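Local coordinates for protein probable dehydrogenase (PDB 3MOI) that probably works as a dehydrogenase of the GFO/IDH/MocA family, pairing a nucleotide-binding Rossmann domain with a mixed beta-sheet domain, its substrate unknown, at residues A[134-139]-A[319-324]; A[184-189]-A[224-229]; A[376-379]-A[384-387]. All blocks are in the same frame, centred on the assembly; numbering follows the deposited sequence.

Contact 1. Residues A[134-139]-A[319-324]; sequences RAIVQE and VLVYGD
In the mixed beta-sheet domain, the last turns of helix 128-139 lie over strand 318-323, and within 134-139 Ile136 is the residue that meets the strand. Its CD1 methyl reaches Val319 tip to tip, 3.8 Å from Val319 CB and 3.9 Å from Val319 CG1, so it rests against the branch point of the valine as much as against one methyl. A second, looser approach brings Ile136 CD1 to 4.5 Å from Val321 CG2. CG1 of Ile136 lies anti to its carbonyl carbon (chi1 -71°) and the chain continues nearly extended (chi2 159°), which carries CD1 out from the helix to the two valines. The backbones stay well apart, the nearest pair being Ile136 CA and Val319 CA at 8.9 Å. Val319 and Val321 share one face of the strand, as residues two apart in a beta-strand do. This strand runs antiparallel between 310-314 and 326-331, near one border of the large sheet that, as in GFO/IDH/MocA relatives, forms the C-terminal domain with helices on one face. On that helix-bearing side, Leu312 and Val142 also touch Ile136, while Val319 packs in addition on Thr132 and Leu133 of the same helix. Tyr322, from the other face of the strand, meets the ring of Phe236 of the second subunit edge to face.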
loop_
_atom_site.group_PDB
_atom_site.type_symbol
_atom_site.label_atom_id
_atom_site.label_comp_id
_atom_site.label_asym_id
_atom_site.label_seq_id
_atom_site.Cartn_x
_atom_site.Cartn_y
_atom_site.Cartn_z
ATOM N N ARG A 134 -16.637 4.999 -7.916
ATOM C CA ARG A 134 -16.782 5.236 -9.365
ATOM C C ARG A 134 -17.591 6.517 -9.596
ATOM O O ARG A 134 -17.142 7.451 -10.284
ATOM C CB ARG A 134 -17.414 4.040 -10.125
ATOM C CG ARG A 134 -17.673 4.310 -11.611
ATOM C CD ARG A 134 -18.574 3.171 -12.330
ATOM N NE ARG A 134 -17.675 2.353 -13.163
ATOM C CZ ARG A 134 -17.671 2.185 -14.489
ATOM N NH1 ARG A 134 -18.635 2.645 -15.307
ATOM N NH2 ARG A 134 -16.656 1.454 -14.983
ATOM N N ALA A 135 -18.770 6.590 -9.007
ATOM C CA ALA A 135 -19.608 7.799 -9.257
ATOM C C ALA A 135 -18.790 9.095 -9.012
ATOM O O ALA A 135 -18.771 10.014 -9.841
ATOM C CB ALA A 135 -20.859 7.743 -8.443
ATOM N N ILE A 136 -18.025 9.119 -7.929
ATOM C CA ILE A 136 -17.257 10.321 -7.582
ATOM C C ILE A 136 -16.228 10.674 -8.651
ATOM O O ILE A 136 -16.101 11.815 -9.050
ATOM C CB ILE A 136 -16.597 10.159 -6.197
ATOM C CG1 ILE A 136 -17.692 10.221 -5.118
ATOM C CG2 ILE A 136 -15.556 11.192 -5.978
ATOM C CD1 ILE A 136 -17.319 9.612 -3.808
ATOM N N VAL A 137 -15.521 9.683 -9.139
ATOM C CA VAL A 137 -14.582 9.860 -10.231
ATOM C C VAL A 137 -15.252 10.369 -11.509
ATOM O O VAL A 137 -14.823 11.401 -12.000
ATOM C CB VAL A 137 -13.765 8.536 -10.479
ATOM C CG1 VAL A 137 -12.901 8.639 -11.719
ATOM C CG2 VAL A 137 -12.888 8.198 -9.225
ATOM N N GLN A 138 -16.299 9.698 -12.040
ATOM C CA GLN A 138 -16.993 10.165 -13.280
ATOM C C GLN A 138 -17.555 11.587 -13.106
ATOM O O GLN A 138 -17.511 12.437 -14.021
ATOM C CB GLN A 138 -18.184 9.265 -13.645
ATOM C CG GLN A 138 -17.900 7.924 -14.364
ATOM C CD GLN A 138 -19.140 6.904 -14.336
ATOM O OE1 GLN A 138 -20.025 6.954 -13.446
ATOM N NE2 GLN A 138 -19.159 5.976 -15.299
ATOM N N GLU A 139 -18.134 11.829 -11.934
ATOM C CA GLU A 139 -18.674 13.151 -11.601
ATOM C C GLU A 139 -17.686 14.305 -11.920
ATOM O O GLU A 139 -18.107 15.378 -12.336
ATOM C CB GLU A 139 -19.105 13.179 -10.121
ATOM C CG GLU A 139 -19.489 14.563 -9.576
ATOM C CD GLU A 139 -18.269 15.439 -9.167
ATOM O OE1 GLU A 139 -18.486 16.685 -9.208
ATOM O OE2 GLU A 139 -17.130 14.910 -8.821
ATOM N N VAL A 319 -18.140 7.112 1.170
ATOM C CA VAL A 319 -16.772 7.459 0.844
ATOM C C VAL A 319 -16.282 8.699 1.572
ATOM O O VAL A 319 -16.936 9.757 1.587
ATOM C CB VAL A 319 -16.580 7.679 -0.650
ATOM C CG1 VAL A 319 -15.189 8.194 -0.892
ATOM C CG2 VAL A 319 -16.872 6.344 -1.456
ATOM N N LEU A 320 -15.086 8.577 2.135
ATOM C CA LEU A 320 -14.435 9.680 2.799
ATOM C C LEU A 320 -13.660 10.427 1.709
ATOM O O LEU A 320 -12.821 9.822 1.062
ATOM C CB LEU A 320 -13.534 9.153 3.940
ATOM C CG LEU A 320 -14.291 8.873 5.264
ATOM C CD1 LEU A 320 -13.498 7.953 6.209
ATOM C CD2 LEU A 320 -14.707 10.222 6.028
ATOM N N VAL A 321 -14.004 11.700 1.462
ATOM C CA VAL A 321 -13.315 12.540 0.473
ATOM C C VAL A 321 -12.393 13.513 1.178
ATOM O O VAL A 321 -12.859 14.495 1.761
ATOM C CB VAL A 321 -14.283 13.380 -0.374
ATOM C CG1 VAL A 321 -13.531 14.261 -1.361
ATOM C CG2 VAL A 321 -15.226 12.495 -1.079
ATOM N N TYR A 322 -11.082 13.260 1.101
ATOM C CA TYR A 322 -10.087 14.161 1.705
ATOM C C TYR A 322 -9.737 15.237 0.725
ATOM O O TYR A 322 -8.897 15.037 -0.130
ATOM C CB TYR A 322 -8.844 13.390 2.105
ATOM C CG TYR A 322 -9.139 12.384 3.176
ATOM C CD1 TYR A 322 -9.005 12.691 4.546
ATOM C CD2 TYR A 322 -9.611 11.132 2.842
ATOM C CE1 TYR A 322 -9.306 11.713 5.537
ATOM C CE2 TYR A 322 -9.892 10.179 3.808
ATOM C CZ TYR A 322 -9.749 10.457 5.128
ATOM O OH TYR A 322 -10.048 9.445 6.000
ATOM N N GLY A 323 -10.369 16.404 0.859
ATOM C CA GLY A 323 -10.264 17.419 -0.180
ATOM C C GLY A 323 -9.244 18.465 0.141
ATOM O O GLY A 323 -8.585 18.406 1.168
ATOM N N ASP A 324 -9.130 19.429 -0.770
ATOM C CA ASP A 324 -8.347 20.646 -0.570
ATOM C C ASP A 324 -8.786 21.367 0.719
ATOM O O ASP A 324 -8.000 22.006 1.402
ATOM C CB ASP A 324 -8.538 21.595 -1.783
ATOM C CG ASP A 324 -7.723 21.170 -3.036
ATOM O OD1 ASP A 324 -6.938 20.203 -2.952
ATOM O OD2 ASP A 324 -7.882 21.800 -4.117
#

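Contact 2. Residues A[184-189]-A[224-229]; sequences DSIKTI and ACAVMV
Helix 179-190 passes over strand 225-231 with Ile186 CA and Ala226 CA, the nearest pair of alpha carbons, 7.2 Å apart, a close approach consistent with the small side chain beneath. Ile186 points from the helix at the sheet and touches it through two of its methyls. CD1 lies 3.8 Å from Ala226 CB, and CG2 comes to 3.9 Å from the same Ala226 CB, so both branches of the isoleucine rest on the alanine methyl from the same side. The CD1 branch also meets Met228, two residues along the strand and on the same face, with Ile186 CD1 at 3.5 Å from Met228 CE. The methionine leaves the strand with CG anti to its backbone N (chi1 175°) and bends only at its last torsion (chi3 -27°), which turns the terminal methyl back to the isoleucine; the two side chains cross obliquely. Leu218 of the adjoining strand 213-220 packs on all three residues and widens this wholly apolar, buried patch.

The helix is tied internally at Thr188, whose OG1 donates to Asp184 O at 2.8 Å. Thr188 N bonds to the same oxygen from the opposite face of the carbonyl plane, so one buried carbonyl takes two donors from a single residue. Lys187 is directed to another neighbour, helix 362-381, where it forms a salt bridge with Asp367. On the far side of the strand, Val227 packs on Val227 of the second subunit. A sheet covered by helices on one face and by a partner subunit on the other is consistent with the C-terminal domain of GFO/IDH/MocA relatives, many of which pair through the open face of this sheet.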
loop_
_atom_site.group_PDB
_atom_site.type_symbol
_atom_site.label_atom_id
_atom_site.label_comp_id
_atom_site.label_asym_id
_atom_site.label_seq_id
_atom_site.Cartn_x
_atom_site.Cartn_y
_atom_site.Cartn_z
ATOM N N ASP A 184 -11.140 -6.283 -10.096
ATOM C CA ASP A 184 -12.419 -5.797 -10.610
ATOM C C ASP A 184 -12.748 -4.433 -10.056
ATOM O O ASP A 184 -13.365 -3.615 -10.748
ATOM C CB ASP A 184 -13.564 -6.736 -10.267
ATOM C CG ASP A 184 -13.506 -8.044 -11.040
ATOM O OD1 ASP A 184 -12.954 -8.078 -12.160
ATOM O OD2 ASP A 184 -13.991 -9.046 -10.494
ATOM N N SER A 185 -12.318 -4.172 -8.812
ATOM C CA SER A 185 -12.605 -2.880 -8.211
ATOM C C SER A 185 -11.805 -1.798 -8.903
ATOM O O SER A 185 -12.321 -0.668 -9.149
ATOM C CB SER A 185 -12.328 -2.914 -6.711
ATOM O OG SER A 185 -13.183 -3.921 -6.152
ATOM N N ILE A 186 -10.561 -2.138 -9.228
ATOM C CA ILE A 186 -9.695 -1.177 -9.898
ATOM C C ILE A 186 -10.300 -0.851 -11.252
ATOM O O ILE A 186 -10.495 0.286 -11.569
ATOM C CB ILE A 186 -8.304 -1.707 -10.012
ATOM C CG1 ILE A 186 -7.642 -1.750 -8.617
ATOM C CG2 ILE A 186 -7.493 -0.876 -10.907
ATOM C CD1 ILE A 186 -6.375 -2.565 -8.579
ATOM N N LYS A 187 -10.679 -1.836 -12.032
ATOM C CA LYS A 187 -11.373 -1.548 -13.259
ATOM C C LYS A 187 -12.673 -0.742 -13.101
ATOM O O LYS A 187 -13.000 0.119 -13.931
ATOM C CB LYS A 187 -11.699 -2.830 -13.936
ATOM C CG LYS A 187 -10.450 -3.606 -14.425
ATOM C CD LYS A 187 -10.878 -4.475 -15.610
ATOM C CE LYS A 187 -11.451 -5.730 -15.218
ATOM N NZ LYS A 187 -11.758 -6.531 -16.423
ATOM N N THR A 188 -13.442 -1.057 -12.081
ATOM C CA THR A 188 -14.698 -0.386 -11.884
ATOM C C THR A 188 -14.503 1.099 -11.507
ATOM O O THR A 188 -15.079 1.983 -12.126
ATOM C CB THR A 188 -15.478 -1.077 -10.790
ATOM O OG1 THR A 188 -15.893 -2.389 -11.224
ATOM C CG2 THR A 188 -16.691 -0.242 -10.380
ATOM N N ILE A 189 -13.639 1.374 -10.508
ATOM C CA ILE A 189 -13.337 2.725 -10.100
ATOM C C ILE A 189 -12.789 3.491 -11.285
ATOM O O ILE A 189 -13.167 4.628 -11.478
ATOM C CB ILE A 189 -12.331 2.736 -8.955
ATOM C CG1 ILE A 189 -12.978 2.197 -7.679
ATOM C CG2 ILE A 189 -11.783 4.149 -8.670
ATOM C CD1 ILE A 189 -11.977 1.532 -6.663
ATOM N N ALA A 224 -2.174 6.274 -15.597
ATOM C CA ALA A 224 -2.446 6.034 -14.178
ATOM C C ALA A 224 -1.995 4.603 -13.808
ATOM O O ALA A 224 -2.022 3.715 -14.655
ATOM C CB ALA A 224 -3.890 6.254 -13.893
ATOM N N CYS A 225 -1.554 4.397 -12.573
ATOM C CA CYS A 225 -1.315 3.032 -12.043
ATOM C C CYS A 225 -2.038 2.714 -10.736
ATOM O O CYS A 225 -2.369 3.600 -9.987
ATOM C CB CYS A 225 0.156 2.808 -11.804
ATOM S SG CYS A 225 1.144 3.116 -13.302
ATOM N N ALA A 226 -2.255 1.430 -10.487
ATOM C CA ALA A 226 -2.831 0.918 -9.269
ATOM C C ALA A 226 -1.857 -0.063 -8.604
ATOM O O ALA A 226 -1.354 -0.967 -9.222
ATOM C CB ALA A 226 -4.034 0.198 -9.593
ATOM N N VAL A 227 -1.569 0.122 -7.339
ATOM C CA VAL A 227 -0.823 -0.866 -6.592
ATOM C C VAL A 227 -1.835 -1.760 -5.910
ATOM O O VAL A 227 -2.792 -1.265 -5.337
ATOM C CB VAL A 227 0.070 -0.151 -5.507
ATOM C CG1 VAL A 227 0.435 -1.088 -4.330
ATOM C CG2 VAL A 227 1.305 0.431 -6.134
ATOM N N MET A 228 -1.595 -3.068 -5.927
ATOM C CA MET A 228 -2.496 -4.066 -5.344
ATOM C C MET A 228 -1.587 -4.972 -4.513
ATOM O O MET A 228 -0.590 -5.501 -5.029
ATOM C CB MET A 228 -3.190 -4.821 -6.478
ATOM C CG MET A 228 -4.088 -5.989 -6.153
ATOM S SD MET A 228 -4.681 -6.929 -7.646
ATOM C CE MET A 228 -4.562 -5.578 -8.679
ATOM N N VAL A 229 -1.901 -5.090 -3.228
ATOM C CA VAL A 229 -1.178 -5.928 -2.307
ATOM C C VAL A 229 -2.165 -6.780 -1.529
ATOM O O VAL A 229 -3.188 -6.293 -1.053
ATOM C CB VAL A 229 -0.362 -5.087 -1.273
ATOM C CG1 VAL A 229 0.141 -5.995 -0.119
ATOM C CG2 VAL A 229 0.802 -4.362 -1.922
#

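Contact 3. Residues A[376-379]-A[384-387]; sequences LESS and QVER
This is a short-range, partly buried packing contact at the C-terminus, where the chain leaves helix 362-381, turns, and adds the short edge strand 385-386 to the large sheet. Val385 fills the angle between the two. Its CG2 methyl settles on the helix backbone, 3.8 Å from Ser378 CA, and lies 3.9 Å from Ser378 CB. The aliphatic part of Glu377 crosses the same methyl, with Glu377 CG at 4.0 Å from Val385 CG2. The extended glutamate chain (chi2 180°) brings the carboxylate carbon alongside too, Glu377 CD standing 3.9 Å from Val385 CG2. Ser378 uses its hydroxyl otherwise, bonding to Arg383 O in the turn and to Ala199 N of strand 194-202. Within the last residues, Gln384 NE2 donates to Glu386 OE2 at 3.2 Å, on the syn side of the carboxylate but 35° out of its plane; Gln384 OE1 takes a bond from Arg198 of the second subunit, and Glu386 forms a salt bridge with Arg383 of that subunit. The valine thus supplies the apolar grip between helix and strand, whereas the polar ends around it serve the turn, the sheet and the dimer interface.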
loop_
_atom_site.group_PDB
_atom_site.type_symbol
_atom_site.label_atom_id
_atom_site.label_comp_id
_atom_site.label_asym_id
_atom_site.label_seq_id
_atom_site.Cartn_x
_atom_site.Cartn_y
_atom_site.Cartn_z
ATOM N N LEU A 376 0.553 -14.319 -12.628
ATOM C CA LEU A 376 1.328 -15.542 -12.538
ATOM C C LEU A 376 2.579 -15.448 -13.414
ATOM O O LEU A 376 3.653 -15.767 -12.911
ATOM C CB LEU A 376 0.522 -16.789 -12.883
ATOM C CG LEU A 376 -0.524 -17.257 -11.850
ATOM C CD1 LEU A 376 -1.534 -18.223 -12.505
ATOM C CD2 LEU A 376 0.116 -17.878 -10.604
ATOM N N GLU A 377 2.470 -14.972 -14.669
ATOM C CA GLU A 377 3.644 -14.851 -15.517
ATOM C C GLU A 377 4.681 -13.871 -14.964
ATOM O O GLU A 377 5.888 -14.178 -14.967
ATOM C CB GLU A 377 3.272 -14.425 -16.911
ATOM C CG GLU A 377 4.473 -14.304 -17.854
ATOM C CD GLU A 377 4.104 -13.876 -19.295
ATOM O OE1 GLU A 377 2.912 -14.021 -19.696
ATOM O OE2 GLU A 377 5.024 -13.371 -20.022
ATOM N N SER A 378 4.234 -12.681 -14.538
ATOM C CA SER A 378 5.165 -11.638 -14.118
ATOM C C SER A 378 5.960 -12.128 -12.916
ATOM O O SER A 378 7.130 -11.838 -12.783
ATOM C CB SER A 378 4.435 -10.382 -13.705
ATOM O OG SER A 378 5.347 -9.415 -13.313
ATOM N N SER A 379 5.309 -12.908 -12.075
ATOM C CA SER A 379 5.920 -13.378 -10.881
ATOM C C SER A 379 6.922 -14.489 -11.196
ATOM O O SER A 379 7.898 -14.644 -10.525
ATOM C CB SER A 379 4.844 -13.866 -9.887
ATOM O OG SER A 379 5.482 -14.433 -8.760
ATOM N N GLN A 384 7.784 -6.920 -16.022
ATOM C CA GLN A 384 6.495 -6.338 -16.334
ATOM C C GLN A 384 5.963 -6.976 -17.595
ATOM O O GLN A 384 6.666 -7.124 -18.560
ATOM C CB GLN A 384 6.606 -4.860 -16.558
ATOM C CG GLN A 384 5.272 -4.202 -17.005
ATOM C CD GLN A 384 5.245 -2.717 -16.709
ATOM O OE1 GLN A 384 5.092 -2.298 -15.570
ATOM N NE2 GLN A 384 5.367 -1.928 -17.722
ATOM N N VAL A 385 4.707 -7.352 -17.565
ATOM C CA VAL A 385 4.086 -8.057 -18.667
ATOM C C VAL A 385 3.136 -7.070 -19.399
ATOM O O VAL A 385 2.240 -6.536 -18.815
ATOM C CB VAL A 385 3.336 -9.320 -18.092
ATOM C CG1 VAL A 385 2.387 -9.905 -19.095
ATOM C CG2 VAL A 385 4.353 -10.356 -17.583
ATOM N N GLU A 386 3.353 -6.810 -20.675
ATOM C CA GLU A 386 2.455 -5.916 -21.434
ATOM C C GLU A 386 1.256 -6.652 -21.980
ATOM O O GLU A 386 1.404 -7.706 -22.517
ATOM C CB GLU A 386 3.201 -5.340 -22.610
ATOM C CG GLU A 386 4.469 -4.596 -22.243
ATOM C CD GLU A 386 4.206 -3.300 -21.480
ATOM O OE1 GLU A 386 3.072 -2.774 -21.605
ATOM O OE2 GLU A 386 5.135 -2.818 -20.753
ATOM N N ARG A 387 0.072 -6.086 -21.933
ATOM C CA ARG A 387 -1.027 -6.766 -22.642
ATOM C C ARG A 387 -2.027 -5.921 -23.429
ATOM O O ARG A 387 -1.919 -4.697 -23.395
ATOM C CB ARG A 387 -1.752 -7.654 -21.675
ATOM C CG ARG A 387 -2.422 -6.991 -20.517
ATOM C CD ARG A 387 -3.390 -8.068 -19.905
ATOM N NE ARG A 387 -4.515 -7.321 -19.513
ATOM C CZ ARG A 387 -5.773 -7.428 -19.886
ATOM N NH1 ARG A 387 -6.265 -8.427 -20.543
ATOM N NH2 ARG A 387 -6.567 -6.485 -19.446
#

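All three contacts set a helix against the same mixed sheet, but at different strands. Contacts 1 and 2 are buried and wholly apolar, each built on an isoleucine that covers two strand residues on one face; contact 3 is partly buried, lies at the sheet's edge and mixes a valine with serine and glutamate. The helices of contacts 1 and 2 touch directly, Arg134 NE bonding to Thr188 O at 2.8 Å, and the centres of the two contacts lie about 15 Å apart. Contact 3 touches neither, although helix 362-381, from which it springs, also meets Lys187 of contact 2 through Asp367. Each of the three regions reaches the second subunit.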